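Local coordinates for peptidase M16 domain protein (Alicyclobacillus acidocaldarius subsp. acidocaldarius DSM 446, PDB 4XEA) that is probably a zinc-type metallopeptidase of the M16 (insulinase-like) family, here carrying a nickel ion at its metal site and presumed to hydrolyse peptides, at residues F35-G40 and P191-L196; R10-Q15 and V210-Q215; G40-A45 and T90-T95; V195-G200 and R372-Y377. One frame throughout, in Å; residues are numbered along the deposited sequence. Where two conformers were deposited one is given.

Contact 1: residues F35-G40 and P191-L196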
# COMPACT_ATOMS: atom_id res chain seq x y z
N PHE A 35 4.56 18.50 8.66
CA PHE A 35 4.24 19.63 9.53
C PHE A 35 2.78 19.42 9.98
O PHE A 35 1.88 19.43 9.14
CB PHE A 35 4.40 20.93 8.70
CG PHE A 35 4.38 22.22 9.50
CD1 PHE A 35 4.69 22.27 10.84
CD2 PHE A 35 4.14 23.41 8.83
CE1 PHE A 35 4.68 23.50 11.53
CE2 PHE A 35 4.16 24.64 9.51
CZ PHE A 35 4.41 24.67 10.86
N ALA A 36 2.55 19.18 11.27
CA ALA A 36 1.21 18.83 11.77
C ALA A 36 0.78 19.66 12.92
O ALA A 36 1.64 20.15 13.69
CB ALA A 36 1.14 17.36 12.15
N THR A 37 -0.54 19.79 13.06
CA THR A 37 -1.14 20.56 14.16
C THR A 37 -1.97 19.66 15.06
O THR A 37 -2.65 18.75 14.58
CB THR A 37 -2.00 21.73 13.65
OG1 THR A 37 -2.65 22.38 14.75
CG2 THR A 37 -3.03 21.22 12.68
N ARG A 38 -1.88 19.92 16.37
CA ARG A 38 -2.74 19.27 17.38
C ARG A 38 -4.17 19.87 17.34
O ARG A 38 -4.61 20.58 18.28
CB ARG A 38 -2.13 19.44 18.76
CG ARG A 38 -2.73 18.58 19.83
CD ARG A 38 -2.10 18.82 21.20
NE ARG A 38 -0.66 18.50 21.33
CZ ARG A 38 0.36 19.36 21.24
NH1 ARG A 38 0.16 20.64 20.92
NH2 ARG A 38 1.61 18.93 21.44
N TYR A 39 -4.87 19.53 16.28
CA TYR A 39 -6.21 20.00 15.97
C TYR A 39 -6.80 19.05 14.95
O TYR A 39 -6.21 18.82 13.87
CB TYR A 39 -6.16 21.40 15.39
CG TYR A 39 -7.52 21.96 15.01
CD1 TYR A 39 -8.58 21.94 15.89
CD2 TYR A 39 -7.72 22.54 13.77
CE1 TYR A 39 -9.82 22.46 15.57
CE2 TYR A 39 -8.96 23.09 13.42
CZ TYR A 39 -9.99 23.07 14.34
OH TYR A 39 -11.20 23.62 14.02
N GLY A 40 -7.95 18.46 15.24
CA GLY A 40 -8.60 17.59 14.26
C GLY A 40 -10.10 17.67 14.33
O GLY A 40 -10.63 18.59 14.95
N PRO A 191 2.51 28.15 15.95
CA PRO A 191 3.60 27.17 15.98
C PRO A 191 3.76 26.39 17.29
O PRO A 191 4.27 25.25 17.26
CB PRO A 191 4.86 28.02 15.69
CG PRO A 191 4.39 29.47 15.68
CD PRO A 191 2.94 29.45 15.39
N SER A 192 3.32 26.97 18.40
CA SER A 192 3.35 26.35 19.71
C SER A 192 2.39 25.15 19.77
O SER A 192 2.52 24.32 20.67
CB SER A 192 2.96 27.35 20.81
OG SER A 192 1.64 27.83 20.60
N ASN A 193 1.45 25.07 18.82
CA ASN A 193 0.51 23.94 18.78
C ASN A 193 0.89 22.89 17.74
O ASN A 193 0.09 21.98 17.43
CB ASN A 193 -0.92 24.42 18.52
CG ASN A 193 -1.98 23.32 18.88
OD1 ASN A 193 -1.93 22.69 19.94
ND2 ASN A 193 -2.98 23.17 18.03
N MSE A 194 2.10 23.02 17.17
CA MSE A 194 2.50 22.22 16.01
C MSE A 194 3.85 21.51 16.16
O MSE A 194 4.57 21.71 17.15
CB MSE A 194 2.48 23.07 14.72
CG MSE A 194 1.13 23.69 14.43
SE MSE A 194 0.91 24.49 12.67
CE MSE A 194 1.04 22.92 11.49
N VAL A 195 4.18 20.67 15.16
CA VAL A 195 5.39 19.88 15.17
C VAL A 195 5.83 19.68 13.72
O VAL A 195 4.99 19.58 12.82
CB VAL A 195 5.21 18.53 15.90
CG1 VAL A 195 4.25 17.55 15.13
CG2 VAL A 195 6.57 17.90 16.23
N LEU A 196 7.15 19.72 13.51
CA LEU A 196 7.79 19.51 12.21
C LEU A 196 8.80 18.38 12.35
O LEU A 196 9.72 18.45 13.18
CB LEU A 196 8.52 20.78 11.75
CG LEU A 196 9.24 20.74 10.40
CD1 LEU A 196 8.23 20.44 9.24
CD2 LEU A 196 9.99 22.06 10.16
O HOH W 1 3.25 21.50 21.17

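Contact 2: residues R10-Q15 and V210-Q215. With GOL (glycerol), chain F.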
# COMPACT_ATOMS: atom_id res chain seq x y z
N ARG A 10 17.78 14.62 16.00
CA ARG A 10 18.01 15.97 16.49
C ARG A 10 16.66 16.65 16.72
O ARG A 10 15.95 17.00 15.77
CB ARG A 10 18.86 16.76 15.49
CG ARG A 10 19.46 18.07 16.02
CD ARG A 10 20.21 18.84 14.93
NE ARG A 10 21.32 18.07 14.35
CZ ARG A 10 22.18 18.54 13.44
NH1 ARG A 10 22.06 19.78 12.95
NH2 ARG A 10 23.16 17.77 13.00
N THR A 11 16.33 16.83 18.00
CA THR A 11 15.07 17.38 18.46
C THR A 11 15.32 18.66 19.31
O THR A 11 16.03 18.61 20.30
CB THR A 11 14.32 16.37 19.34
OG1 THR A 11 14.06 15.14 18.61
CG2 THR A 11 13.01 16.94 19.82
N TRP A 12 14.72 19.78 18.89
CA TRP A 12 14.80 21.02 19.63
C TRP A 12 13.51 21.83 19.44
O TRP A 12 12.60 21.39 18.71
CB TRP A 12 16.08 21.81 19.28
CG TRP A 12 16.02 22.61 18.04
CD1 TRP A 12 15.94 23.98 17.96
CD2 TRP A 12 16.12 22.13 16.70
NE1 TRP A 12 15.98 24.38 16.64
CE2 TRP A 12 16.07 23.26 15.85
CE3 TRP A 12 16.24 20.85 16.12
CZ2 TRP A 12 16.14 23.14 14.45
CZ3 TRP A 12 16.30 20.75 14.75
CH2 TRP A 12 16.25 21.89 13.93
N ARG A 13 13.40 22.93 20.17
CA ARG A 13 12.21 23.78 20.15
C ARG A 13 12.61 25.22 19.80
O ARG A 13 13.51 25.77 20.42
CB ARG A 13 11.49 23.75 21.51
CG ARG A 13 10.16 24.51 21.51
CD ARG A 13 9.47 24.58 22.90
NE ARG A 13 9.37 23.26 23.55
CZ ARG A 13 8.31 22.47 23.63
NH1 ARG A 13 7.17 22.78 23.03
NH2 ARG A 13 8.41 21.33 24.31
N LEU A 14 11.93 25.81 18.81
CA LEU A 14 12.27 27.17 18.36
C LEU A 14 11.73 28.22 19.32
O LEU A 14 10.89 27.93 20.17
CB LEU A 14 11.72 27.44 16.95
CG LEU A 14 12.03 26.39 15.85
CD1 LEU A 14 11.18 26.62 14.64
CD2 LEU A 14 13.47 26.40 15.47
N GLN A 15 12.18 29.45 19.11
CA GLN A 15 11.74 30.57 19.92
C GLN A 15 10.21 30.66 19.89
O GLN A 15 9.61 30.97 20.90
CB GLN A 15 12.43 31.87 19.43
CG GLN A 15 12.15 33.12 20.28
CD GLN A 15 10.76 33.74 20.02
OE1 GLN A 15 10.15 33.54 18.96
NE2 GLN A 15 10.26 34.50 21.00
N VAL A 210 17.85 26.64 7.77
CA VAL A 210 16.73 27.11 6.93
C VAL A 210 15.43 27.30 7.76
O VAL A 210 14.67 28.28 7.57
CB VAL A 210 16.45 26.12 5.79
CG1 VAL A 210 15.14 26.46 5.07
CG2 VAL A 210 17.62 26.05 4.82
N ILE A 211 15.17 26.36 8.66
CA ILE A 211 13.93 26.40 9.44
C ILE A 211 14.01 27.62 10.38
O ILE A 211 13.08 28.42 10.40
CB ILE A 211 13.67 25.09 10.25
CG1 ILE A 211 13.47 23.89 9.34
CG2 ILE A 211 12.41 25.22 11.14
CD1 ILE A 211 13.68 22.55 10.02
N GLU A 212 15.14 27.78 11.08
CA GLU A 212 15.32 28.90 12.04
C GLU A 212 15.20 30.23 11.32
O GLU A 212 14.54 31.14 11.80
CB GLU A 212 16.69 28.83 12.74
CG GLU A 212 16.98 27.58 13.58
CD GLU A 212 16.59 27.70 15.03
OE1 GLU A 212 17.01 26.82 15.81
OE2 GLU A 212 15.86 28.64 15.41
N GLU A 213 15.82 30.33 10.15
CA GLU A 213 15.77 31.57 9.37
C GLU A 213 14.37 31.88 8.87
O GLU A 213 13.93 33.02 8.93
CB GLU A 213 16.78 31.53 8.21
CG GLU A 213 18.19 31.76 8.67
CD GLU A 213 18.39 33.16 9.23
OE1 GLU A 213 18.11 33.39 10.44
OE2 GLU A 213 18.81 34.05 8.47
N ASN A 214 13.66 30.86 8.40
CA ASN A 214 12.30 31.03 7.93
C ASN A 214 11.38 31.53 9.04
O ASN A 214 10.58 32.45 8.82
CB ASN A 214 11.76 29.69 7.38
CG ASN A 214 10.37 29.81 6.79
OD1 ASN A 214 9.38 29.94 7.52
ND2 ASN A 214 10.28 29.73 5.46
N GLN A 215 11.46 30.90 10.21
CA GLN A 215 10.66 31.27 11.38
C GLN A 215 11.05 32.62 12.00
O GLN A 215 10.17 33.38 12.41
CB GLN A 215 10.75 30.18 12.45
CG GLN A 215 10.20 28.80 11.95
CD GLN A 215 8.75 28.88 11.56
OE1 GLN A 215 7.86 28.65 12.39
NE2 GLN A 215 8.48 29.23 10.31
C1 GOL F . 20.00 24.25 15.49
O1 GOL F . 19.96 25.18 16.55
C2 GOL F . 20.63 22.95 16.02
O2 GOL F . 21.06 22.14 14.92
C3 GOL F . 19.62 22.21 16.91
O3 GOL F . 20.19 21.80 18.14

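Contact 3: residues G40-A45 and T90-T95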
# COMPACT_ATOMS: atom_id res chain seq x y z
N GLY A 40 -7.95 18.46 15.24
CA GLY A 40 -8.60 17.59 14.26
C GLY A 40 -10.10 17.67 14.33
O GLY A 40 -10.63 18.59 14.95
N SER A 41 -10.76 16.67 13.76
CA SER A 41 -12.22 16.68 13.60
C SER A 41 -12.96 16.70 14.92
O SER A 41 -14.09 17.23 14.97
CB SER A 41 -12.73 15.51 12.74
OG SER A 41 -12.49 14.23 13.34
N VAL A 42 -12.36 16.15 15.98
CA VAL A 42 -13.08 16.05 17.24
C VAL A 42 -12.99 17.29 18.13
O VAL A 42 -13.68 17.35 19.13
CB VAL A 42 -12.77 14.77 18.05
CG1 VAL A 42 -13.10 13.50 17.19
CG2 VAL A 42 -11.35 14.78 18.62
N ASP A 43 -12.18 18.27 17.72
CA ASP A 43 -12.02 19.51 18.49
C ASP A 43 -13.16 20.47 18.16
O ASP A 43 -12.96 21.56 17.62
CB ASP A 43 -10.66 20.14 18.20
CG ASP A 43 -9.54 19.35 18.80
OD1 ASP A 43 -9.54 19.27 20.06
OD2 ASP A 43 -8.68 18.81 18.03
N ARG A 44 -14.39 20.04 18.47
CA ARG A 44 -15.59 20.82 18.20
C ARG A 44 -15.70 22.04 19.14
O ARG A 44 -16.17 23.09 18.73
CB ARG A 44 -16.82 19.92 18.41
CG ARG A 44 -18.15 20.60 18.21
CD ARG A 44 -19.30 19.69 18.67
NE ARG A 44 -19.52 18.59 17.75
CZ ARG A 44 -20.20 17.48 18.04
NH1 ARG A 44 -20.69 17.27 19.27
NH2 ARG A 44 -20.36 16.55 17.10
N ALA A 45 -15.32 21.88 20.40
CA ALA A 45 -15.49 22.95 21.37
C ALA A 45 -14.18 23.20 22.11
O ALA A 45 -13.38 22.26 22.35
CB ALA A 45 -16.62 22.61 22.38
N THR A 90 -6.67 15.10 7.29
CA THR A 90 -7.23 15.42 8.60
C THR A 90 -7.69 14.13 9.24
O THR A 90 -8.31 13.26 8.56
CB THR A 90 -8.45 16.30 8.42
OG1 THR A 90 -8.09 17.41 7.59
CG2 THR A 90 -8.97 16.80 9.77
N THR A 91 -7.37 13.97 10.51
CA THR A 91 -7.89 12.83 11.29
C THR A 91 -8.57 13.35 12.56
O THR A 91 -8.89 14.55 12.66
CB THR A 91 -6.86 11.69 11.54
OG1 THR A 91 -7.57 10.57 12.13
CG2 THR A 91 -5.72 12.09 12.48
N PHE A 92 -8.86 12.45 13.50
CA PHE A 92 -9.68 12.82 14.65
C PHE A 92 -9.06 13.94 15.46
O PHE A 92 -9.77 14.82 15.96
CB PHE A 92 -9.90 11.59 15.54
CG PHE A 92 -10.62 10.50 14.85
CD1 PHE A 92 -11.90 10.72 14.32
CD2 PHE A 92 -10.05 9.26 14.69
CE1 PHE A 92 -12.59 9.72 13.65
CE2 PHE A 92 -10.77 8.24 14.04
CZ PHE A 92 -12.03 8.50 13.52
N ASP A 93 -7.75 13.86 15.66
CA ASP A 93 -7.07 14.72 16.61
C ASP A 93 -5.84 15.44 16.08
O ASP A 93 -5.10 16.10 16.86
CB ASP A 93 -6.72 13.94 17.90
CG ASP A 93 -5.82 12.73 17.66
OD1 ASP A 93 -5.40 12.48 16.50
OD2 ASP A 93 -5.54 11.99 18.63
N HIS A 94 -5.58 15.32 14.78
CA HIS A 94 -4.55 16.16 14.16
C HIS A 94 -4.82 16.32 12.67
O HIS A 94 -5.63 15.58 12.07
CB HIS A 94 -3.11 15.62 14.45
CG HIS A 94 -2.77 14.34 13.73
ND1 HIS A 94 -2.98 13.09 14.28
CD2 HIS A 94 -2.21 14.13 12.51
CE1 HIS A 94 -2.56 12.16 13.42
NE2 HIS A 94 -2.07 12.77 12.35
N THR A 95 -4.21 17.37 12.11
CA THR A 95 -4.17 17.63 10.68
C THR A 95 -2.70 17.70 10.29
O THR A 95 -1.88 18.34 10.98
CB THR A 95 -4.85 18.98 10.31
OG1 THR A 95 -6.12 19.11 10.96
CG2 THR A 95 -5.06 19.09 8.80
O HOH W 2 -6.49 17.51 18.88

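Contact 4: residues V195-G200 and R372-Y377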
# COMPACT_ATOMS: atom_id res chain seq x y z
N VAL A 195 4.18 20.67 15.16
CA VAL A 195 5.39 19.88 15.17
C VAL A 195 5.83 19.68 13.72
O VAL A 195 4.99 19.58 12.82
CB VAL A 195 5.21 18.53 15.90
CG1 VAL A 195 4.25 17.55 15.13
CG2 VAL A 195 6.57 17.90 16.23
N LEU A 196 7.15 19.72 13.51
CA LEU A 196 7.79 19.51 12.21
C LEU A 196 8.80 18.38 12.35
O LEU A 196 9.72 18.45 13.18
CB LEU A 196 8.52 20.78 11.75
CG LEU A 196 9.24 20.74 10.40
CD1 LEU A 196 8.23 20.44 9.24
CD2 LEU A 196 9.99 22.06 10.16
N VAL A 197 8.63 17.33 11.53
CA VAL A 197 9.46 16.11 11.63
C VAL A 197 9.90 15.74 10.21
O VAL A 197 9.10 15.76 9.29
CB VAL A 197 8.72 14.96 12.32
CG1 VAL A 197 9.60 13.76 12.48
CG2 VAL A 197 8.21 15.42 13.74
N ILE A 198 11.20 15.47 10.06
CA ILE A 198 11.80 15.22 8.74
C ILE A 198 12.75 14.06 8.85
O ILE A 198 13.59 14.04 9.76
CB ILE A 198 12.57 16.44 8.23
CG1 ILE A 198 11.75 17.70 8.39
CG2 ILE A 198 13.00 16.27 6.73
CD1 ILE A 198 12.47 18.96 7.92
N ALA A 199 12.63 13.09 7.94
CA ALA A 199 13.57 11.96 7.88
C ALA A 199 14.00 11.70 6.44
O ALA A 199 13.22 11.85 5.49
CB ALA A 199 12.98 10.70 8.50
N GLY A 200 15.27 11.34 6.30
CA GLY A 200 15.80 10.90 5.02
C GLY A 200 17.11 11.54 4.61
O GLY A 200 17.90 11.98 5.47
N ARG A 372 5.67 9.94 10.56
CA ARG A 372 4.25 9.87 10.94
C ARG A 372 4.09 9.52 12.41
O ARG A 372 3.33 10.16 13.14
CB ARG A 372 3.51 8.81 10.10
CG ARG A 372 2.43 9.33 9.13
CD ARG A 372 1.68 8.20 8.39
NE ARG A 372 1.63 6.94 9.16
CZ ARG A 372 2.27 5.83 8.80
NH1 ARG A 372 2.99 5.79 7.68
NH2 ARG A 372 2.18 4.74 9.55
N ASN A 373 4.82 8.51 12.85
CA ASN A 373 4.75 8.09 14.26
C ASN A 373 5.38 9.04 15.27
O ASN A 373 4.81 9.26 16.35
CB ASN A 373 5.24 6.68 14.39
CG ASN A 373 4.22 5.72 13.83
OD1 ASN A 373 3.29 5.41 14.50
ND2 ASN A 373 4.33 5.39 12.56
N TRP A 374 6.48 9.68 14.91
CA TRP A 374 7.08 10.69 15.79
C TRP A 374 6.05 11.80 16.00
O TRP A 374 5.74 12.19 17.16
CB TRP A 374 8.39 11.29 15.22
CG TRP A 374 9.31 11.69 16.31
CD1 TRP A 374 10.37 10.97 16.75
CD2 TRP A 374 9.25 12.87 17.13
NE1 TRP A 374 10.99 11.62 17.77
CE2 TRP A 374 10.28 12.77 18.07
CE3 TRP A 374 8.39 13.98 17.18
CZ2 TRP A 374 10.54 13.77 19.04
CZ3 TRP A 374 8.63 14.98 18.17
CH2 TRP A 374 9.66 14.85 19.10
N VAL A 375 5.46 12.24 14.89
CA VAL A 375 4.43 13.28 14.92
C VAL A 375 3.25 12.90 15.80
O VAL A 375 2.80 13.68 16.66
CB VAL A 375 3.88 13.60 13.53
CG1 VAL A 375 2.64 14.45 13.65
CG2 VAL A 375 4.98 14.31 12.64
N THR A 376 2.73 11.71 15.53
CA THR A 376 1.51 11.25 16.16
C THR A 376 1.65 11.08 17.67
O THR A 376 0.81 11.56 18.41
CB THR A 376 0.97 9.94 15.46
OG1 THR A 376 0.55 10.31 14.14
CG2 THR A 376 -0.25 9.44 16.18
N TYR A 377 2.68 10.39 18.12
CA TYR A 377 2.89 10.21 19.55
C TYR A 377 3.24 11.52 20.26
O TYR A 377 2.81 11.77 21.39
CB TYR A 377 3.95 9.13 19.82
CG TYR A 377 3.44 7.71 19.53
CD1 TYR A 377 2.22 7.28 20.07
CD2 TYR A 377 4.16 6.80 18.75
CE1 TYR A 377 1.73 6.03 19.85
CE2 TYR A 377 3.67 5.48 18.53
CZ TYR A 377 2.44 5.14 19.09
OH TYR A 377 1.84 3.90 18.93

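Contact 1: residues F35-G40 and P191-L196
Strands 31-37 and 194-200 are antiparallel neighbours inside the six-stranded mixed sheet of the N-terminal half of this M16-type chain; strand 31-37 leads into an inverse gamma turn centred on R38, and strand 194-200 starts after the 3-10 segment 191-193. A36 and V195 form a hydrogen-bonded pair, A36 N to V195 O at 2.9 Å and V195 N to A36 O at 3.0 Å, flanked by the non-hydrogen-bonded pairs F35-L196 and T37-M194. Beyond the strands R38 N continues the pattern, giving an almost straight bond (175°) to N193 O.

Polar side chains close the end. N193, its CG anti to the backbone N, turns its amide on R38: ND2 donates to R38 O from above the carbonyl plane at 3.1 Å, while OD1 accepts from R38 NH1. The guanidinium meets OD1 with its edge, its plane 49° from the amide. A water accepts from R38 NH2 and donates to S192 O. Outside partners share these groups, F188 O taking T37 OG1 and N193 ND2, and L379 O taking R38 NE.

Apolar contacts lie on the face of F35, T37, M194 and L196, which packs against helix 105-116. L196 CD1 touches F35 CB, and V195 O lies at the edge of the F35 ring. Selenomethionine M194 bends at chi3 over the same ring, a CH-pi and Met-aromatic contact: SE stands obliquely to it, while M194 CE lies 3.6 Å from the centroid of the F35 ring, 10° off its normal.

Contact 2: residues R10-Q15 and V210-Q215
W12 and E212 meet tip to tip where edge strand 10-13 of the six-stranded mixed sheet is flanked by helix 204-216, an alpha-on-beta contact. The indole NE1 donates to E212 OE1 at 2.8 Å, a bent bond from above the carboxylate plane, with the oxygen tilted out of the indole plane; ring and carboxylate are turned 31° apart. Beside this bond L14 CD2 packs against the carboxylate, 3.3 Å from E212 OE2. The apolar part is L14 CD1, resting against Q215 CG and I211 CG2, its side chain crossing both at about a right angle.

W12 carries CG in the crowded position between backbone N and carbonyl carbon (chi1 81°), and E212 bends at chi2 (-91°) toward the indole. Further out, V20 and L22 of strand 19-24 pack on W12, while I211 reaches V109 and L113 of helix 105-116. Q215 NE2 bonds to Q117 and N214 OD1, and Q215 OE1 to N16.

A glycerol, probably from the crystallisation liquor, accepts at O2 from R10 NH1, which also salt-bridges D205, and bonds weakly through O1 to E212 OE1. Glycerol C3 lies over one face of the indole, 3.5 Å from the ring-fusion atom W12 CD2.

Contact 3: residues G40-A45 and T90-T95
G40 lies at the tight centre of this contact between two loops, its CA 4.0 Å from that of D93. The place a CB would take at G40 is filled by T91 O, F92 O and D93 N, so the bare CA lets the backbones close up, with T91 O 3.4 Å from G40 CA. G40 opens a type I beta turn to D43, and two successive amides of the turn point into the other loop. S41 N donates to T91 O at 3.0 Å and V42 N to F92 O at 2.9 Å, both nearly straight and in the carbonyl planes. V42 adds its methyls: CG2, in the crowded position between backbone N and carbonyl carbon, comes 3.1 Å from F92 O, and CG1 touches F92 CB.

Looser contacts lie around this core. S41 OG stands beside F92, 3.4 Å from F92 CA and 3.7 Å from F92 CD1, obliquely to the ring; the F92 ring also meets F313 edge-to-face. On the D43-D93 side a water bridges the loops, donating to D43 OD2 and to D93 O. The same OD2 takes G40 N on its anti lone pair, bracing the turn, while OD1 forms a salt bridge with R228. The D93 carboxylate turns away to R380 and S310.

The turn joins strands 31-37 and 45-48, and the other loop links hairpin strands 84-90 and 95-101. T90 and T95 pack on helix 59-66, which carries the nickel ligands H61 and H65; T90 OG1 bonds to E64 of that helix, and H94 lies against helix 367-379.

Contact 4: residues V195-G200 and R372-Y377
Strand 195-200 and helix 372-377 run nearly antiparallel, 160° between their directions, with their axes 8.4 Å apart at closest approach: a helix laid along one face of the six-stranded mixed sheet. The alternation of the strand presents V195 and V197 to the helix, while L196 and I198 point to the opposite face and meet helix 105-116. The nearest CA atoms are those of V197 and V375, 6.6 Å apart.

The contact is wholly apolar, carried by four buried side chains. V197, with CG1 anti to the backbone N (chi1 -177°), sends CG2 between two partners, V375 CG2 at 3.6 Å and W374 CE3 at 3.7 Å. V197 and V375 slide past each other in opposite directions, whereas V197 and W374 cross at about a right angle, CG1 resting on W374 CB. Further toward the start of the strand, V195 divides its methyls between the same two helix residues: CG1 meets V375 CG1, and CG2 approaches the indole obliquely.

F385 meets the indole edge-to-face, and T21 of strand 19-24 also touches it. V375 also touches A36 of the adjoining strand 31-37. V195 CG2 lies 4.1 Å from W374 CZ3.

Contacts 1, 2 and 4 all involve the six-stranded mixed sheet: contact 1 joins two of its inner strands, contact 2 sets helix 204-216 against its edge strand, and contact 4 lays helix 367-379 on a face. Contacts 1 and 4 share V195 and L196, their centres about 11 Å apart. L196 CD2 meets I211 CD1 of contact 2 at 3.7 Å, on the face opposite helix 367-379. Contact 3, sharing G40 with contact 1, lies about 26 Å from contact 2, centre to centre. Along the chain contact 3 nests inside contact 1, and that inside contact 2, whose segments alternate with those of contact 4. Contact 4 ties the sheet to a helix late in the chain; contact 3 lies closest to the nickel site.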